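Local coordinates for protein elongation factor G (Thermus thermophilus, PDB 2DY1) that binds GTP with a magnesium ion and probably acts as a GTPase translation elongation factor in protein biosynthesis, at residues Leu127-Val132 / Leu246-Ala251; Leu157-Pro162 / Leu172-His177; Arg392-Arg397 / Gly444-Phe449; Glu400-Leu405 / Glu438-Tyr443. All blocks are in the same frame, centred on the assembly; numbering follows the deposited sequence.

Interaction 1: residues Leu127-Val132 / Leu246-Ala251; sequences LPRMVV and LLYPVA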
loop_
_atom_site.group_PDB
_atom_site.type_symbol
_atom_site.label_atom_id
_atom_site.label_comp_id
_atom_site.label_asym_id
_atom_site.label_seq_id
_atom_site.Cartn_x
_atom_site.Cartn_y
_atom_site.Cartn_z
ATOM N N LEU A 127 -3.924 13.362 -11.926
ATOM C CA LEU A 127 -5.190 12.927 -12.475
ATOM C C LEU A 127 -6.416 13.768 -12.201
ATOM O O LEU A 127 -6.602 14.241 -11.093
ATOM C CB LEU A 127 -5.542 11.527 -11.943
ATOM C CG LEU A 127 -4.556 10.383 -12.202
ATOM C CD1 LEU A 127 -5.211 9.065 -11.700
ATOM C CD2 LEU A 127 -4.213 10.290 -13.678
ATOM N N PRO A 128 -7.273 13.943 -13.217
ATOM C CA PRO A 128 -8.521 14.691 -13.060
ATOM C C PRO A 128 -9.339 13.848 -12.069
ATOM O O PRO A 128 -9.156 12.621 -11.979
ATOM C CB PRO A 128 -9.152 14.619 -14.441
ATOM C CG PRO A 128 -7.923 14.654 -15.350
ATOM C CD PRO A 128 -6.992 13.690 -14.648
ATOM N N ARG A 129 -10.237 14.493 -11.335
ATOM C CA ARG A 129 -11.071 13.798 -10.364
ATOM C C ARG A 129 -12.526 14.233 -10.499
ATOM O O ARG A 129 -12.820 15.400 -10.783
ATOM C CB ARG A 129 -10.610 14.096 -8.932
ATOM C CG ARG A 129 -9.461 13.217 -8.416
ATOM C CD ARG A 129 -8.472 14.076 -7.642
ATOM N NE ARG A 129 -7.725 14.884 -8.612
ATOM C CZ ARG A 129 -7.159 16.050 -8.339
ATOM N NH1 ARG A 129 -7.247 16.568 -7.117
ATOM N NH2 ARG A 129 -6.518 16.704 -9.298
ATOM N N MET A 130 -13.428 13.271 -10.340
ATOM C CA MET A 130 -14.875 13.508 -10.363
ATOM C C MET A 130 -15.357 12.778 -9.111
ATOM O O MET A 130 -14.750 11.796 -8.711
ATOM C CB MET A 130 -15.504 12.888 -11.627
ATOM C CG MET A 130 -16.995 12.641 -11.603
ATOM S SD MET A 130 -17.474 11.772 -13.152
ATOM C CE MET A 130 -17.204 13.122 -14.273
ATOM N N VAL A 131 -16.409 13.283 -8.472
ATOM C CA VAL A 131 -16.960 12.655 -7.269
ATOM C C VAL A 131 -18.319 12.087 -7.598
ATOM O O VAL A 131 -19.078 12.704 -8.344
ATOM C CB VAL A 131 -17.198 13.714 -6.154
ATOM C CG1 VAL A 131 -17.977 13.108 -4.975
ATOM C CG2 VAL A 131 -15.862 14.268 -5.665
ATOM N N VAL A 132 -18.633 10.907 -7.064
ATOM C CA VAL A 132 -19.981 10.363 -7.224
ATOM C C VAL A 132 -20.504 10.122 -5.809
ATOM O O VAL A 132 -19.881 9.433 -5.004
ATOM C CB VAL A 132 -20.045 9.058 -8.109
ATOM C CG1 VAL A 132 -19.127 7.972 -7.596
ATOM C CG2 VAL A 132 -21.495 8.567 -8.175
ATOM N N LEU A 246 -8.852 21.542 -12.681
ATOM C CA LEU A 246 -9.320 22.836 -12.191
ATOM C C LEU A 246 -10.765 22.812 -11.692
ATOM O O LEU A 246 -11.217 23.748 -11.025
ATOM C CB LEU A 246 -9.164 23.891 -13.290
ATOM C CG LEU A 246 -7.728 24.099 -13.796
ATOM C CD1 LEU A 246 -7.753 25.108 -14.928
ATOM C CD2 LEU A 246 -6.833 24.574 -12.661
ATOM N N LEU A 247 -11.491 21.747 -12.029
ATOM C CA LEU A 247 -12.871 21.603 -11.573
ATOM C C LEU A 247 -13.095 20.120 -11.327
ATOM O O LEU A 247 -12.595 19.289 -12.074
ATOM C CB LEU A 247 -13.865 22.095 -12.614
ATOM C CG LEU A 247 -13.954 23.617 -12.865
ATOM C CD1 LEU A 247 -14.987 23.872 -13.962
ATOM C CD2 LEU A 247 -14.318 24.348 -11.573
ATOM N N TYR A 248 -13.870 19.810 -10.295
ATOM C CA TYR A 248 -14.164 18.423 -9.941
ATOM C C TYR A 248 -15.682 18.232 -10.001
ATOM O O TYR A 248 -16.388 18.601 -9.068
ATOM C CB TYR A 248 -13.671 18.142 -8.520
ATOM C CG TYR A 248 -12.210 18.497 -8.299
ATOM C CD1 TYR A 248 -11.832 19.314 -7.235
ATOM C CD2 TYR A 248 -11.214 18.022 -9.160
ATOM C CE1 TYR A 248 -10.500 19.663 -7.027
ATOM C CE2 TYR A 248 -9.882 18.367 -8.960
ATOM C CZ TYR A 248 -9.538 19.191 -7.890
ATOM O OH TYR A 248 -8.215 19.539 -7.702
ATOM N N PRO A 249 -16.200 17.645 -11.086
ATOM C CA PRO A 249 -17.654 17.453 -11.177
ATOM C C PRO A 249 -18.162 16.560 -10.053
ATOM O O PRO A 249 -17.468 15.620 -9.664
ATOM C CB PRO A 249 -17.847 16.768 -12.523
ATOM C CG PRO A 249 -16.603 17.127 -13.311
ATOM C CD PRO A 249 -15.511 17.090 -12.266
ATOM N N VAL A 250 -19.359 16.865 -9.544
ATOM C CA VAL A 250 -19.968 16.051 -8.496
ATOM C C VAL A 250 -21.286 15.511 -9.043
ATOM O O VAL A 250 -22.207 16.269 -9.381
ATOM C CB VAL A 250 -20.263 16.882 -7.222
ATOM C CG1 VAL A 250 -20.882 15.985 -6.134
ATOM C CG2 VAL A 250 -18.991 17.516 -6.705
ATOM N N ALA A 251 -21.365 14.190 -9.136
ATOM C CA ALA A 251 -22.540 13.512 -9.643
ATOM C C ALA A 251 -23.210 12.746 -8.504
ATOM O O ALA A 251 -22.605 12.499 -7.465
ATOM C CB ALA A 251 -22.141 12.536 -10.757
HETATM O O HOH W 1 -10.384 17.368 -12.426
HETATM O O HOH W 2 -5.865 19.513 -9.246
#

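Interaction 2: residues Leu157-Pro162 / Leu172-His177; sequences LPIDLP and LIDVFH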
loop_
_atom_site.group_PDB
_atom_site.type_symbol
_atom_site.label_atom_id
_atom_site.label_comp_id
_atom_site.label_asym_id
_atom_site.label_seq_id
_atom_site.Cartn_x
_atom_site.Cartn_y
_atom_site.Cartn_z
ATOM N N LEU A 157 -17.793 21.026 -8.726
ATOM C CA LEU A 157 -18.758 21.560 -9.671
ATOM C C LEU A 157 -19.993 20.661 -9.634
ATOM O O LEU A 157 -20.005 19.584 -10.220
ATOM C CB LEU A 157 -18.151 21.561 -11.074
ATOM C CG LEU A 157 -18.937 22.317 -12.144
ATOM C CD1 LEU A 157 -18.673 23.812 -12.001
ATOM C CD2 LEU A 157 -18.518 21.855 -13.511
ATOM N N PRO A 158 -21.051 21.097 -8.943
ATOM C CA PRO A 158 -22.261 20.264 -8.877
ATOM C C PRO A 158 -22.941 20.086 -10.227
ATOM O O PRO A 158 -23.354 21.049 -10.853
ATOM C CB PRO A 158 -23.162 21.019 -7.892
ATOM C CG PRO A 158 -22.175 21.818 -7.059
ATOM C CD PRO A 158 -21.167 22.284 -8.084
ATOM N N ILE A 159 -23.050 18.849 -10.683
ATOM C CA ILE A 159 -23.720 18.553 -11.938
ATOM C C ILE A 159 -25.161 18.190 -11.623
ATOM O O ILE A 159 -26.089 18.567 -12.340
ATOM C CB ILE A 159 -23.065 17.338 -12.659
ATOM C CG1 ILE A 159 -21.599 17.649 -12.975
ATOM C CG2 ILE A 159 -23.865 16.954 -13.898
ATOM C CD1 ILE A 159 -21.392 18.921 -13.770
ATOM N N ASP A 160 -25.342 17.448 -10.533
ATOM C CA ASP A 160 -26.667 16.977 -10.147
ATOM C C ASP A 160 -27.068 17.473 -8.776
ATOM O O ASP A 160 -26.211 17.695 -7.912
ATOM C CB ASP A 160 -26.684 15.444 -10.001
ATOM C CG ASP A 160 -26.327 14.719 -11.272
ATOM O OD1 ASP A 160 -26.918 15.058 -12.318
ATOM O OD2 ASP A 160 -25.475 13.790 -11.213
ATOM N N LEU A 161 -28.382 17.604 -8.606
ATOM C CA LEU A 161 -28.993 17.896 -7.310
ATOM C C LEU A 161 -30.033 16.770 -7.169
ATOM O O LEU A 161 -30.490 16.197 -8.148
ATOM C CB LEU A 161 -29.673 19.262 -7.286
ATOM C CG LEU A 161 -28.711 20.441 -7.371
ATOM C CD1 LEU A 161 -29.548 21.721 -7.368
ATOM C CD2 LEU A 161 -27.707 20.445 -6.224
ATOM N N PRO A 162 -30.413 16.435 -5.939
ATOM C CA PRO A 162 -31.389 15.359 -5.769
ATOM C C PRO A 162 -32.837 15.723 -6.025
ATOM O O PRO A 162 -33.286 16.829 -5.676
ATOM C CB PRO A 162 -31.172 14.917 -4.325
ATOM C CG PRO A 162 -30.703 16.182 -3.642
ATOM C CD PRO A 162 -29.855 16.900 -4.661
ATOM N N LEU A 172 -32.827 12.698 -10.138
ATOM C CA LEU A 172 -31.836 13.734 -10.341
ATOM C C LEU A 172 -32.372 14.974 -11.012
ATOM O O LEU A 172 -33.284 14.906 -11.840
ATOM C CB LEU A 172 -30.726 13.218 -11.280
ATOM C CG LEU A 172 -29.981 11.926 -10.972
ATOM C CD1 LEU A 172 -28.905 11.700 -12.024
ATOM C CD2 LEU A 172 -29.364 12.043 -9.587
ATOM N N ILE A 173 -31.793 16.102 -10.631
ATOM C CA ILE A 173 -32.076 17.378 -11.277
ATOM C C ILE A 173 -30.728 17.711 -11.903
ATOM O O ILE A 173 -29.719 17.893 -11.199
ATOM C CB ILE A 173 -32.453 18.487 -10.274
ATOM C CG1 ILE A 173 -33.779 18.154 -9.600
ATOM C CG2 ILE A 173 -32.588 19.839 -11.014
ATOM C CD1 ILE A 173 -34.122 19.086 -8.455
ATOM N N ASP A 174 -30.697 17.752 -13.230
ATOM C CA ASP A 174 -29.467 18.051 -13.950
ATOM C C ASP A 174 -29.407 19.574 -13.994
ATOM O O ASP A 174 -30.162 20.204 -14.728
ATOM C CB ASP A 174 -29.551 17.444 -15.349
ATOM C CG ASP A 174 -28.351 17.781 -16.189
ATOM O OD1 ASP A 174 -28.277 18.948 -16.617
ATOM O OD2 ASP A 174 -27.485 16.897 -16.403
ATOM N N VAL A 175 -28.531 20.148 -13.168
ATOM C CA VAL A 175 -28.425 21.605 -13.016
ATOM C C VAL A 175 -28.282 22.375 -14.307
ATOM O O VAL A 175 -29.004 23.347 -14.550
ATOM C CB VAL A 175 -27.237 21.977 -12.092
ATOM C CG1 VAL A 175 -27.130 23.473 -11.945
ATOM C CG2 VAL A 175 -27.417 21.330 -10.735
ATOM N N PHE A 176 -27.341 21.945 -15.129
ATOM C CA PHE A 176 -27.070 22.614 -16.397
ATOM C C PHE A 176 -28.280 22.786 -17.316
ATOM O O PHE A 176 -28.526 23.891 -17.824
ATOM C CB PHE A 176 -25.986 21.853 -17.160
ATOM C CG PHE A 176 -25.527 22.544 -18.417
ATOM C CD1 PHE A 176 -24.455 23.430 -18.388
ATOM C CD2 PHE A 176 -26.158 22.300 -19.632
ATOM C CE1 PHE A 176 -24.016 24.061 -19.556
ATOM C CE2 PHE A 176 -25.729 22.927 -20.806
ATOM C CZ PHE A 176 -24.656 23.807 -20.767
ATOM N N HIS A 177 -29.032 21.706 -17.533
ATOM C CA HIS A 177 -30.173 21.762 -18.431
ATOM C C HIS A 177 -31.510 22.116 -17.788
ATOM O O HIS A 177 -32.499 22.316 -18.495
ATOM C CB HIS A 177 -30.299 20.439 -19.185
ATOM C CG HIS A 177 -29.032 20.005 -19.848
ATOM N ND1 HIS A 177 -28.589 20.539 -21.039
ATOM C CD2 HIS A 177 -28.095 19.102 -19.470
ATOM C CE1 HIS A 177 -27.436 19.982 -21.367
ATOM N NE2 HIS A 177 -27.114 19.107 -20.430
#

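Interaction 3: residues Arg392-Arg397 / Gly444-Phe449; sequences RTDEAR and GVEVEF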
loop_
_atom_site.group_PDB
_atom_site.type_symbol
_atom_site.label_atom_id
_atom_site.label_comp_id
_atom_site.label_asym_id
_atom_site.label_seq_id
_atom_site.Cartn_x
_atom_site.Cartn_y
_atom_site.Cartn_z
ATOM N N ARG A 392 4.331 -30.879 7.557
ATOM C CA ARG A 392 5.203 -31.400 6.513
ATOM C C ARG A 392 4.807 -31.043 5.079
ATOM O O ARG A 392 5.636 -30.529 4.321
ATOM C CB ARG A 392 5.267 -32.916 6.712
ATOM C CG ARG A 392 5.909 -33.752 5.639
ATOM C CD ARG A 392 5.532 -35.200 5.928
ATOM N NE ARG A 392 6.020 -36.152 4.938
ATOM C CZ ARG A 392 5.443 -37.326 4.702
ATOM N NH1 ARG A 392 4.362 -37.674 5.383
ATOM N NH2 ARG A 392 5.947 -38.153 3.797
ATOM N N THR A 393 3.559 -31.316 4.703
ATOM C CA THR A 393 3.073 -31.021 3.356
ATOM C C THR A 393 3.208 -29.525 3.082
ATOM O O THR A 393 3.610 -29.103 1.999
ATOM C CB THR A 393 1.582 -31.440 3.201
ATOM O OG1 THR A 393 1.487 -32.871 3.207
ATOM C CG2 THR A 393 0.996 -30.924 1.898
ATOM N N ASP A 394 2.875 -28.717 4.077
ATOM C CA ASP A 394 2.967 -27.269 3.898
ATOM C C ASP A 394 4.396 -26.760 3.717
ATOM O O ASP A 394 4.636 -25.890 2.881
ATOM C CB ASP A 394 2.293 -26.571 5.077
ATOM C CG ASP A 394 0.893 -27.098 5.320
ATOM O OD1 ASP A 394 0.037 -26.955 4.426
ATOM O OD2 ASP A 394 0.649 -27.680 6.409
ATOM N N GLU A 395 5.344 -27.291 4.479
ATOM C CA GLU A 395 6.724 -26.838 4.345
ATOM C C GLU A 395 7.246 -27.120 2.930
ATOM O O GLU A 395 7.939 -26.294 2.352
ATOM C CB GLU A 395 7.627 -27.517 5.382
ATOM C CG GLU A 395 9.108 -27.144 5.231
ATOM C CD GLU A 395 9.403 -25.686 5.569
ATOM O OE1 GLU A 395 9.379 -25.332 6.767
ATOM O OE2 GLU A 395 9.658 -24.891 4.636
ATOM N N ALA A 396 6.882 -28.268 2.369
ATOM C CA ALA A 396 7.345 -28.634 1.031
ATOM C C ALA A 396 6.750 -27.766 -0.072
ATOM O O ALA A 396 7.357 -27.575 -1.128
ATOM C CB ALA A 396 7.021 -30.091 0.752
ATOM N N ARG A 397 5.555 -27.248 0.176
ATOM C CA ARG A 397 4.844 -26.432 -0.803
ATOM C C ARG A 397 4.973 -24.932 -0.558
ATOM O O ARG A 397 4.605 -24.131 -1.423
ATOM C CB ARG A 397 3.343 -26.769 -0.775
ATOM C CG ARG A 397 2.914 -28.185 -1.208
ATOM C CD ARG A 397 1.394 -28.334 -1.010
ATOM N NE ARG A 397 0.875 -29.639 -1.403
ATOM C CZ ARG A 397 -0.409 -29.991 -1.333
ATOM N NH1 ARG A 397 -1.319 -29.135 -0.890
ATOM N NH2 ARG A 397 -0.787 -31.212 -1.692
ATOM N N GLY A 444 -3.197 -24.094 -1.543
ATOM C CA GLY A 444 -2.966 -25.422 -0.960
ATOM C C GLY A 444 -2.008 -25.507 0.220
ATOM O O GLY A 444 -1.584 -26.594 0.623
ATOM N N VAL A 445 -1.689 -24.372 0.816
ATOM C CA VAL A 445 -0.737 -24.353 1.907
ATOM C C VAL A 445 -1.297 -23.747 3.175
ATOM O O VAL A 445 -1.827 -22.646 3.156
ATOM C CB VAL A 445 0.516 -23.557 1.481
ATOM C CG1 VAL A 445 1.577 -23.585 2.579
ATOM C CG2 VAL A 445 1.067 -24.135 0.171
ATOM N N GLU A 446 -1.195 -24.484 4.278
ATOM C CA GLU A 446 -1.636 -23.961 5.566
ATOM C C GLU A 446 -0.440 -23.351 6.288
ATOM O O GLU A 446 0.557 -24.032 6.550
ATOM C CB GLU A 446 -2.222 -25.078 6.448
ATOM C CG GLU A 446 -3.556 -25.619 5.972
ATOM C CD GLU A 446 -4.015 -26.784 6.829
ATOM O OE1 GLU A 446 -3.591 -27.926 6.557
ATOM O OE2 GLU A 446 -4.774 -26.532 7.779
ATOM N N VAL A 447 -0.527 -22.063 6.612
ATOM C CA VAL A 447 0.558 -21.405 7.332
ATOM C C VAL A 447 -0.008 -20.743 8.570
ATOM O O VAL A 447 -1.202 -20.449 8.635
ATOM C CB VAL A 447 1.253 -20.316 6.474
ATOM C CG1 VAL A 447 1.659 -20.902 5.133
ATOM C CG2 VAL A 447 0.332 -19.116 6.302
ATOM N N GLU A 448 0.839 -20.541 9.570
ATOM C CA GLU A 448 0.395 -19.881 10.791
ATOM C C GLU A 448 1.302 -18.689 11.033
ATOM O O GLU A 448 2.487 -18.743 10.711
ATOM C CB GLU A 448 0.518 -20.822 11.997
ATOM C CG GLU A 448 -0.005 -22.240 11.757
ATOM C CD GLU A 448 -1.392 -22.234 11.182
ATOM O OE1 GLU A 448 -2.203 -21.384 11.606
ATOM O OE2 GLU A 448 -1.674 -23.077 10.305
ATOM N N PHE A 449 0.739 -17.631 11.613
ATOM C CA PHE A 449 1.496 -16.431 11.961
ATOM C C PHE A 449 1.749 -16.388 13.468
ATOM O O PHE A 449 0.905 -16.817 14.258
ATOM C CB PHE A 449 0.704 -15.158 11.631
ATOM C CG PHE A 449 0.350 -14.998 10.184
ATOM C CD1 PHE A 449 1.099 -15.591 9.185
ATOM C CD2 PHE A 449 -0.704 -14.157 9.823
ATOM C CE1 PHE A 449 0.817 -15.346 7.846
ATOM C CE2 PHE A 449 -0.990 -13.906 8.483
ATOM C CZ PHE A 449 -0.230 -14.497 7.496
#

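Interaction 4: residues Glu400-Leu405 / Glu438-Tyr443; sequences EALRKL and ERLQDY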
loop_
_atom_site.group_PDB
_atom_site.type_symbol
_atom_site.label_atom_id
_atom_site.label_comp_id
_atom_site.label_asym_id
_atom_site.label_seq_id
_atom_site.Cartn_x
_atom_site.Cartn_y
_atom_site.Cartn_z
ATOM N N GLU A 400 6.925 -22.272 -3.215
ATOM C CA GLU A 400 6.225 -21.952 -4.443
ATOM C C GLU A 400 4.952 -21.151 -4.192
ATOM O O GLU A 400 4.597 -20.264 -4.973
ATOM C CB GLU A 400 5.913 -23.240 -5.219
ATOM C CG GLU A 400 4.986 -23.066 -6.408
ATOM C CD GLU A 400 5.517 -22.124 -7.480
ATOM O OE1 GLU A 400 4.718 -21.727 -8.355
ATOM O OE2 GLU A 400 6.718 -21.782 -7.457
ATOM N N ALA A 401 4.259 -21.449 -3.101
ATOM C CA ALA A 401 3.030 -20.708 -2.808
ATOM C C ALA A 401 3.372 -19.248 -2.482
ATOM O O ALA A 401 2.627 -18.325 -2.871
ATOM C CB ALA A 401 2.269 -21.370 -1.631
ATOM N N LEU A 402 4.485 -19.035 -1.780
ATOM C CA LEU A 402 4.912 -17.672 -1.456
ATOM C C LEU A 402 5.340 -16.960 -2.717
ATOM O O LEU A 402 5.119 -15.758 -2.851
ATOM C CB LEU A 402 6.061 -17.671 -0.455
ATOM C CG LEU A 402 5.664 -18.002 0.984
ATOM C CD1 LEU A 402 6.923 -18.199 1.812
ATOM C CD2 LEU A 402 4.808 -16.887 1.570
ATOM N N ARG A 403 5.973 -17.690 -3.637
ATOM C CA ARG A 403 6.379 -17.058 -4.894
ATOM C C ARG A 403 5.123 -16.506 -5.599
ATOM O O ARG A 403 5.105 -15.346 -6.054
ATOM C CB ARG A 403 7.065 -18.068 -5.812
ATOM C CG ARG A 403 7.673 -17.428 -7.078
ATOM C CD ARG A 403 8.075 -18.489 -8.107
ATOM N NE ARG A 403 6.900 -19.157 -8.661
ATOM C CZ ARG A 403 6.027 -18.572 -9.479
ATOM N NH1 ARG A 403 6.207 -17.311 -9.855
ATOM N NH2 ARG A 403 4.949 -19.229 -9.882
ATOM N N LYS A 404 4.082 -17.329 -5.699
ATOM C CA LYS A 404 2.827 -16.916 -6.328
ATOM C C LYS A 404 2.207 -15.728 -5.576
ATOM O O LYS A 404 1.740 -14.761 -6.177
ATOM C CB LYS A 404 1.806 -18.066 -6.327
ATOM C CG LYS A 404 2.111 -19.222 -7.285
ATOM C CD LYS A 404 0.905 -20.165 -7.292
ATOM C CE LYS A 404 1.081 -21.301 -8.297
ATOM N NZ LYS A 404 2.080 -22.297 -7.829
ATOM N N LEU A 405 2.191 -15.822 -4.253
ATOM C CA LEU A 405 1.605 -14.765 -3.433
ATOM C C LEU A 405 2.282 -13.424 -3.656
ATOM O O LEU A 405 1.601 -12.395 -3.768
ATOM C CB LEU A 405 1.703 -15.132 -1.952
ATOM C CG LEU A 405 1.127 -14.110 -0.961
ATOM C CD1 LEU A 405 -0.403 -14.150 -1.042
ATOM C CD2 LEU A 405 1.601 -14.401 0.458
ATOM N N GLU A 438 -5.055 -16.462 3.896
ATOM C CA GLU A 438 -6.131 -17.106 3.155
ATOM C C GLU A 438 -5.705 -17.432 1.738
ATOM O O GLU A 438 -6.069 -18.478 1.214
ATOM C CB GLU A 438 -7.370 -16.193 3.125
ATOM C CG GLU A 438 -7.985 -16.036 4.511
ATOM C CD GLU A 438 -8.957 -14.866 4.613
ATOM O OE1 GLU A 438 -9.544 -14.461 3.588
ATOM O OE2 GLU A 438 -9.154 -14.364 5.744
ATOM N N ARG A 439 -4.947 -16.528 1.109
ATOM C CA ARG A 439 -4.535 -16.786 -0.253
ATOM C C ARG A 439 -3.586 -17.984 -0.327
ATOM O O ARG A 439 -3.695 -18.781 -1.262
ATOM C CB ARG A 439 -3.907 -15.517 -0.871
ATOM C CG ARG A 439 -3.745 -15.630 -2.379
ATOM C CD ARG A 439 -5.080 -15.856 -3.055
ATOM N NE ARG A 439 -5.040 -15.521 -4.485
ATOM C CZ ARG A 439 -6.032 -15.794 -5.321
ATOM N NH1 ARG A 439 -7.133 -16.413 -4.878
ATOM N NH2 ARG A 439 -5.953 -15.426 -6.600
ATOM N N LEU A 440 -2.678 -18.108 0.643
ATOM C CA LEU A 440 -1.758 -19.244 0.690
ATOM C C LEU A 440 -2.617 -20.518 0.815
ATOM O O LEU A 440 -2.319 -21.546 0.196
ATOM C CB LEU A 440 -0.801 -19.085 1.877
ATOM C CG LEU A 440 0.222 -17.960 1.648
ATOM C CD1 LEU A 440 1.007 -17.637 2.910
ATOM C CD2 LEU A 440 1.186 -18.412 0.532
ATOM N N GLN A 441 -3.694 -20.441 1.597
ATOM C CA GLN A 441 -4.609 -21.590 1.744
ATOM C C GLN A 441 -5.250 -21.934 0.379
ATOM O O GLN A 441 -5.458 -23.101 0.056
ATOM C CB GLN A 441 -5.680 -21.239 2.792
ATOM C CG GLN A 441 -6.892 -22.166 2.870
ATOM C CD GLN A 441 -7.949 -21.623 3.841
ATOM O OE1 GLN A 441 -8.355 -20.439 3.768
ATOM N NE2 GLN A 441 -8.386 -22.471 4.757
ATOM N N ASP A 442 -5.576 -20.924 -0.431
ATOM C CA ASP A 442 -6.166 -21.174 -1.742
ATOM C C ASP A 442 -5.179 -21.921 -2.607
ATOM O O ASP A 442 -5.580 -22.679 -3.492
ATOM C CB ASP A 442 -6.510 -19.879 -2.489
ATOM C CG ASP A 442 -7.532 -19.037 -1.779
ATOM O OD1 ASP A 442 -8.240 -19.552 -0.892
ATOM O OD2 ASP A 442 -7.642 -17.830 -2.133
ATOM N N TYR A 443 -3.895 -21.662 -2.367
ATOM C CA TYR A 443 -2.825 -22.299 -3.140
ATOM C C TYR A 443 -2.469 -23.671 -2.569
ATOM O O TYR A 443 -1.538 -24.324 -3.050
ATOM C CB TYR A 443 -1.568 -21.432 -3.164
ATOM C CG TYR A 443 -1.737 -20.071 -3.844
ATOM C CD1 TYR A 443 -2.633 -19.904 -4.892
ATOM C CD2 TYR A 443 -0.950 -18.986 -3.461
ATOM C CE1 TYR A 443 -2.738 -18.669 -5.559
ATOM C CE2 TYR A 443 -1.047 -17.754 -4.118
ATOM C CZ TYR A 443 -1.937 -17.613 -5.166
ATOM O OH TYR A 443 -1.992 -16.425 -5.880
#

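Interaction 1: residues Leu127-Val132 / Leu246-Ala251
Val131 and the residues around Pro249 join neighbouring parallel strands in the sheet of the P-loop GTPase domain. Val131 N donates to Pro249 O at 2.8 Å, and Ala251 N to Val131 O at 2.8 Å, both nearly straight. At the start of the two strands Arg129 and Tyr248 lie side by side. Tyr248 CE2 sits over the centre of the guanidinium, 3.6 Å from Arg129 CZ, the planes 51° apart. Met130 crosses Pro249 at about a right angle.

The Arg129 side chain turns back to the loop before its strand. NE and NH2 both grip Leu127 O, NE at 2.8 Å, which fixes how the guanidinium is turned. NH1 forms a salt bridge with Glu123, and Trp119 adds a cation-pi contact. A water links Arg129 NH2 to Tyr248 OH. An alanine at Arg129 would probably leave Glu123 without its mate and open a gap beside Tyr248 CE2 and CZ. A carboxylate, a carbonyl, a water and two aromatic rings thus meet the buried charge.

Interaction 2: residues Leu157-Pro162 / Leu172-His177
Asp160 and Asp174 face each other as a non-hydrogen-bonded antiparallel pair, with two like charges on the same side of the sheet. Asp160 OD1 and Asp174 OD2 stand 4.5 Å apart. This nearness would probably raise the proton affinity of both carboxylates. Asp160 OD2 is engaged by the backbone N of Leu252, which should offset some repulsion. Leu172 CD1 rests against the same carboxylate, 3.9 Å from Asp160 OD1.

The next pair, Leu161 and Ile173, is hydrogen-bonded in both directions. Leu161 N donates to Ile173 O at 2.9 Å, and Ile173 N donates to Leu161 O at 2.8 Å. Their side chains share the other face of the hairpin. There Val175 CG2, anti to its carbonyl carbon, meets Leu161 CG at 3.7 Å. Val175 N adds a third bond to Ile159 O, at 3.0 Å, where the second strand ends.

The two strands form a beta hairpin in the mixed sheet of the GTP-binding domain. Strand 248-252 runs parallel to strand 156-165 on the side away from the hairpin partner, and strand 179-184 pairs with strand 168-174. Helix 142-153 packs on Pro158, Leu161 and Pro162. Helix 198-213 packs on Leu161, Ile173 and Val175.

Interaction 3: residues Arg392-Arg397 / Gly444-Phe449
Asp394 reaches from the first turn of helix 392-408 and crosses Glu446 at a slant, their carboxylate planes 81° apart. Asp394 OD1 takes the backbone N of Glu446 at 2.8 Å, and the N-H approaches from above the carboxylate plane. With CG anti to its carbonyl carbon (chi1 -51°), the Asp394 carboxylate is set against the Glu446 backbone. Asp394 OD2 is 4.2 Å from Glu446 OE1, but each acid has a further partner. Asp394 OD2 accepts from Gly391 N, and Glu446 OE2 forms a salt bridge with Lys390. An alanine at Asp394 would probably leave the amide of Glu446 without its acceptor and let the chain there shift.

Arg397 runs extended from CG to NE and brings NH1 to Gly444 O, 3.0 Å away. That oxygen lies near the guanidinium plane, at its edge. Thr393 CG2 lies over one face, toward the rim. Between the two polar links sits Val445. Its CG2 touches Arg397 CB at 3.6 Å, while CG1 packs near Asp394 CB.

Gly444 has positive phi and ends helix 430-442 in a Schellman motif. The chain then passes the start of helix 392-408 and enters edge strand 447-450 of the ferredoxin-like beta-alpha-beta-beta-alpha-beta fold of domain III.

Interaction 4: residues Glu400-Leu405 / Glu438-Tyr443
Leu440 CD2 meets Ala401 CB at 3.8 Å and also touches Leu402 CD2. Such apolar contacts carry most of this helix pairing. Leu405 crosses Leu440 at about a right angle, with its CD2 4.0 Å from Leu440 CG. Its other methyl, CD1, lies 3.8 Å from Arg439 CB.

The aromatic contact is a CH-pi one. Lys404 CD sits 4.1 Å from the centroid of the Tyr443 ring and nearly on the ring normal. Arg439 O lies over the opposite face, toward the rim. Lys404 CB also approaches Tyr443 CE2.

The segments belong to the two helices of the ferredoxin-like domain III, 392-408 and 430-442. The segment axes come within 9.7 Å, their N-to-C directions 120° apart.

Charged groups pair within and between helices. Arg403 grips Glu400 side-on, NE to OE2 and NH2 to OE1, and Glu400 OE1 also takes Lys404 NZ at 2.7 Å. Arg439 NH1 bridges to Asp442 OD2. Arg439 NE makes a salt bridge to Glu408 of helix 392-408, and NH2 one to Asp294 on strand 285-294. Tyr443 OH bonds to Val293 O, on that same strand.

How the interactions relate
Interactions 1 and 2 belong to one sheet of the GTP-binding domain. Strand 248-252 lies between strands 129-134 and 156-165, so Tyr248 O and Val250 N meet the backbone of Leu157. Both contacts are buried and rest on backbone ladders, parallel in interaction 1 and antiparallel in interaction 2. Interactions 3 and 4 lie in domain III, on the other side of the chain's centre from interaction 1. Both use helix 392-408. Val445 links them, its N probably hydrogen-bonded to Leu440 O and its side chain packed on Ala401. Interaction 4 is the buried, mainly apolar one. Interaction 3 is partly exposed and relies on side chains bonded to backbone.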